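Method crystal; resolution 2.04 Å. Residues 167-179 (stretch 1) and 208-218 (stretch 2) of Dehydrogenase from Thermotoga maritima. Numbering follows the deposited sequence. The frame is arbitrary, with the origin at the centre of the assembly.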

# COMPACT_ATOMS: atom_id res chain seq x y z
N GLY A 167 12.78 10.45 35.08
CA GLY A 167 12.08 11.74 34.98
C GLY A 167 10.67 11.63 34.42
O GLY A 167 9.96 12.63 34.28
N GLY A 168 10.26 10.40 34.08
CA GLY A 168 8.93 10.12 33.58
C GLY A 168 8.82 10.22 32.06
O GLY A 168 9.73 10.68 31.41
N ILE A 169 7.65 9.88 31.53
CA ILE A 169 7.51 9.62 30.11
C ILE A 169 7.87 10.86 29.28
O ILE A 169 8.44 10.73 28.20
CB ILE A 169 6.10 9.08 29.74
CG1 ILE A 169 6.15 8.31 28.41
CG2 ILE A 169 5.11 10.24 29.66
CD1 ILE A 169 4.83 7.64 28.08
N PHE A 170 7.62 12.05 29.81
CA PHE A 170 7.86 13.26 29.01
C PHE A 170 9.33 13.64 28.88
O PHE A 170 9.71 14.35 27.93
CB PHE A 170 7.04 14.44 29.54
CG PHE A 170 5.56 14.16 29.60
CD1 PHE A 170 4.85 13.91 28.42
CD2 PHE A 170 4.89 14.10 30.81
CE1 PHE A 170 3.48 13.62 28.46
CE2 PHE A 170 3.52 13.82 30.85
CZ PHE A 170 2.82 13.55 29.66
N LEU A 171 10.15 13.19 29.83
CA LEU A 171 11.57 13.55 29.84
C LEU A 171 12.42 12.44 29.23
O LEU A 171 13.50 12.69 28.70
CB LEU A 171 12.07 13.88 31.26
CG LEU A 171 11.84 15.31 31.81
CD1 LEU A 171 10.46 15.76 31.63
CD2 LEU A 171 12.21 15.45 33.28
N ASP A 172 11.89 11.23 29.27
CA ASP A 172 12.62 10.05 28.80
C ASP A 172 12.22 9.54 27.39
O ASP A 172 13.04 8.97 26.68
CB ASP A 172 12.46 8.89 29.83
CG ASP A 172 13.28 7.68 29.45
OD1 ASP A 172 14.53 7.81 29.41
OD2 ASP A 172 12.69 6.59 29.22
N MET A 173 10.96 9.76 27.01
CA MET A 173 10.44 9.21 25.75
C MET A 173 10.04 10.36 24.81
O MET A 173 10.56 10.49 23.68
CB MET A 173 9.28 8.24 26.07
CG MET A 173 8.62 7.50 24.88
SD MET A 173 7.35 6.26 25.25
CE MET A 173 7.49 5.40 23.68
N THR A 174 9.16 11.23 25.30
CA THR A 174 8.64 12.31 24.48
C THR A 174 9.73 13.26 24.10
O THR A 174 9.65 13.94 23.08
CB THR A 174 7.54 13.10 25.19
OG1 THR A 174 6.72 12.19 25.91
CG2 THR A 174 6.70 13.87 24.17
N ILE A 175 10.79 13.29 24.87
CA ILE A 175 11.91 14.13 24.53
C ILE A 175 12.28 14.07 23.02
O ILE A 175 12.57 15.09 22.39
CB ILE A 175 13.11 13.81 25.43
CG1 ILE A 175 14.31 14.68 25.09
CG2 ILE A 175 13.55 12.32 25.30
CD1 ILE A 175 15.52 14.30 26.00
N HIS A 176 12.30 12.87 22.42
CA HIS A 176 12.68 12.76 21.00
C HIS A 176 11.67 13.45 20.13
O HIS A 176 12.01 14.09 19.14
CB HIS A 176 12.78 11.30 20.57
CG HIS A 176 13.98 10.58 21.11
ND1 HIS A 176 13.90 9.60 22.08
CD2 HIS A 176 15.29 10.69 20.79
CE1 HIS A 176 15.11 9.16 22.36
NE2 HIS A 176 15.97 9.80 21.60
N ASP A 177 10.40 13.26 20.48
CA ASP A 177 9.27 13.85 19.71
C ASP A 177 9.22 15.37 19.80
O ASP A 177 8.94 16.03 18.81
CB ASP A 177 7.97 13.20 20.19
CG ASP A 177 8.06 11.70 20.12
OD1 ASP A 177 8.48 11.24 19.02
OD2 ASP A 177 7.77 10.99 21.14
N PHE A 178 9.56 15.94 20.96
CA PHE A 178 9.66 17.40 21.06
C PHE A 178 10.78 17.92 20.15
O PHE A 178 10.61 18.93 19.48
CB PHE A 178 9.95 17.82 22.50
CG PHE A 178 8.85 17.56 23.47
CD1 PHE A 178 7.54 17.96 23.21
CD2 PHE A 178 9.13 16.93 24.69
CE1 PHE A 178 6.52 17.77 24.18
CE2 PHE A 178 8.15 16.71 25.64
CZ PHE A 178 6.81 17.14 25.38
N ASP A 179 11.94 17.26 20.14
CA ASP A 179 13.02 17.67 19.27
C ASP A 179 12.57 17.51 17.81
O ASP A 179 12.79 18.40 16.96
CB ASP A 179 14.31 16.86 19.52
CG ASP A 179 15.43 17.27 18.57
OD1 ASP A 179 15.98 18.41 18.73
OD2 ASP A 179 15.71 16.50 17.60
N GLY A 208 4.68 6.51 40.02
CA GLY A 208 4.36 7.92 39.73
C GLY A 208 4.41 8.38 38.26
O GLY A 208 4.33 9.57 37.97
N ASP A 209 4.54 7.44 37.33
CA ASP A 209 4.71 7.79 35.90
C ASP A 209 3.45 7.34 35.14
O ASP A 209 2.55 6.76 35.73
CB ASP A 209 5.96 7.05 35.39
CG ASP A 209 6.46 7.56 34.03
OD1 ASP A 209 5.97 8.60 33.48
OD2 ASP A 209 7.37 6.87 33.50
N VAL A 210 3.41 7.57 33.82
CA VAL A 210 2.32 7.08 33.00
C VAL A 210 2.97 6.26 31.90
O VAL A 210 4.17 6.39 31.69
CB VAL A 210 1.46 8.25 32.42
CG1 VAL A 210 0.73 9.00 33.55
CG2 VAL A 210 2.34 9.22 31.62
N ASP A 211 2.20 5.42 31.23
CA ASP A 211 2.77 4.60 30.14
C ASP A 211 2.19 4.90 28.75
O ASP A 211 2.60 4.28 27.75
CB ASP A 211 2.63 3.10 30.44
CG ASP A 211 1.22 2.69 30.75
OD1 ASP A 211 0.28 3.19 30.12
OD2 ASP A 211 1.05 1.81 31.64
N THR A 212 1.21 5.80 28.71
CA THR A 212 0.47 6.17 27.48
C THR A 212 0.23 7.67 27.61
O THR A 212 -0.19 8.11 28.67
CB THR A 212 -0.92 5.48 27.47
OG1 THR A 212 -0.76 4.07 27.68
CG2 THR A 212 -1.65 5.71 26.13
N ALA A 213 0.54 8.47 26.60
CA ALA A 213 0.33 9.90 26.74
C ALA A 213 0.06 10.57 25.40
O ALA A 213 0.41 10.03 24.34
CB ALA A 213 1.51 10.54 27.40
N VAL A 214 -0.57 11.73 25.49
CA VAL A 214 -0.86 12.58 24.35
C VAL A 214 -0.37 13.99 24.74
O VAL A 214 -0.53 14.40 25.90
CB VAL A 214 -2.38 12.60 24.07
CG1 VAL A 214 -2.72 13.74 23.10
CG2 VAL A 214 -2.86 11.29 23.52
N VAL A 215 0.25 14.71 23.79
CA VAL A 215 0.74 16.05 24.04
C VAL A 215 0.37 16.96 22.86
O VAL A 215 0.65 16.64 21.70
CB VAL A 215 2.29 16.09 24.19
CG1 VAL A 215 2.78 17.53 24.26
CG2 VAL A 215 2.74 15.33 25.43
N VAL A 216 -0.30 18.06 23.13
CA VAL A 216 -0.66 19.02 22.11
C VAL A 216 0.33 20.16 22.15
O VAL A 216 0.67 20.65 23.23
CB VAL A 216 -2.06 19.63 22.37
CG1 VAL A 216 -2.39 20.71 21.30
CG2 VAL A 216 -3.10 18.56 22.42
N LEU A 217 0.77 20.60 20.97
CA LEU A 217 1.75 21.66 20.82
C LEU A 217 1.08 22.80 20.05
O LEU A 217 0.43 22.56 19.05
CB LEU A 217 2.95 21.20 20.00
CG LEU A 217 3.56 19.85 20.37
CD1 LEU A 217 4.66 19.49 19.33
CD2 LEU A 217 4.16 19.91 21.78
N ARG A 218 1.25 24.03 20.53
CA ARG A 218 0.94 25.21 19.74
C ARG A 218 2.26 25.91 19.37
O ARG A 218 3.05 26.37 20.25
CB ARG A 218 0.02 26.16 20.50
CG ARG A 218 -0.00 27.54 19.88
CD ARG A 218 -1.00 28.47 20.58
NE ARG A 218 -2.37 28.10 20.29
CZ ARG A 218 -3.05 28.52 19.23
NH1 ARG A 218 -2.49 29.35 18.35
NH2 ARG A 218 -4.30 28.12 19.05

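The contact between residues 167-179 and 208-218 is a small apolar packing of helix against strand, closed at one end by a single hydrogen bond from a helix-start amide to an aspartate side chain. It illustrates a general division in protein interiors: polar groups settle the unpaired amides where a helix begins, and hydrocarbon fills the space beyond.

The polar end lies where Gly168 immediately precedes the helix that starts at Ile169. The first amides of a helix have no carbonyl of an earlier turn to bind, and here the backbone N of Ile169 donates instead to OD1 of Asp209, at 2.9 Å. Asp209 directs its CA-to-CB bond toward the helix, and its t rotamer carries the carboxylate to the amide. The same OD1 also accepts a weak hydrogen bond from the backbone N of Val210, at 2.8 Å, so one oxygen ties the helix start to the loop that leads into the strand. Gly168 suits the tight spot: its CA lies 3.3 Å from Asp209 OD1, and a CB there would sit tightly against that oxygen. Its backbone angles call for glycine independently, since a CB would also be jammed against the preceding carbonyl.

Beyond this bond the contact is hydrocarbon. Ile169, whose CA-to-CB bond points toward the second stretch, with both chi angles t, packs its CG2 against Val210 CG2 at 3.5 Å, while its CD1 comes within 3.9 Å of the backbone C of Asp211. The branched side chain thus covers both a neighbouring valine and a piece of main chain.

Along the strand, alternation does the sorting. Ala213, Val215 and Leu217 point toward the first stretch, whereas Thr212 and Val214 point away. Two phenylalanines meet the inward row. Each leaves its backbone sideways, in the m rotamer, but the end of its ring comes nearer. Phe170 CE1 lies 3.8 Å from Ala213 CB and 3.6 Å from Val215 CG2; the small alanine makes its contact through its one methyl group. Phe178 presents its ring edge, with CE1 3.7 Å from Val215 CG1 and 4.0 Å from Leu217 CD2.

Val215 is therefore the bridge, one methyl group meeting each ring. Its neighbours in the row extend the same apolar surface, and these residues are all buried. Helix 174-179 and the strand run at 22° with axes no closer than 11.1 Å, a gap that the large side chain of Phe178 helps to span.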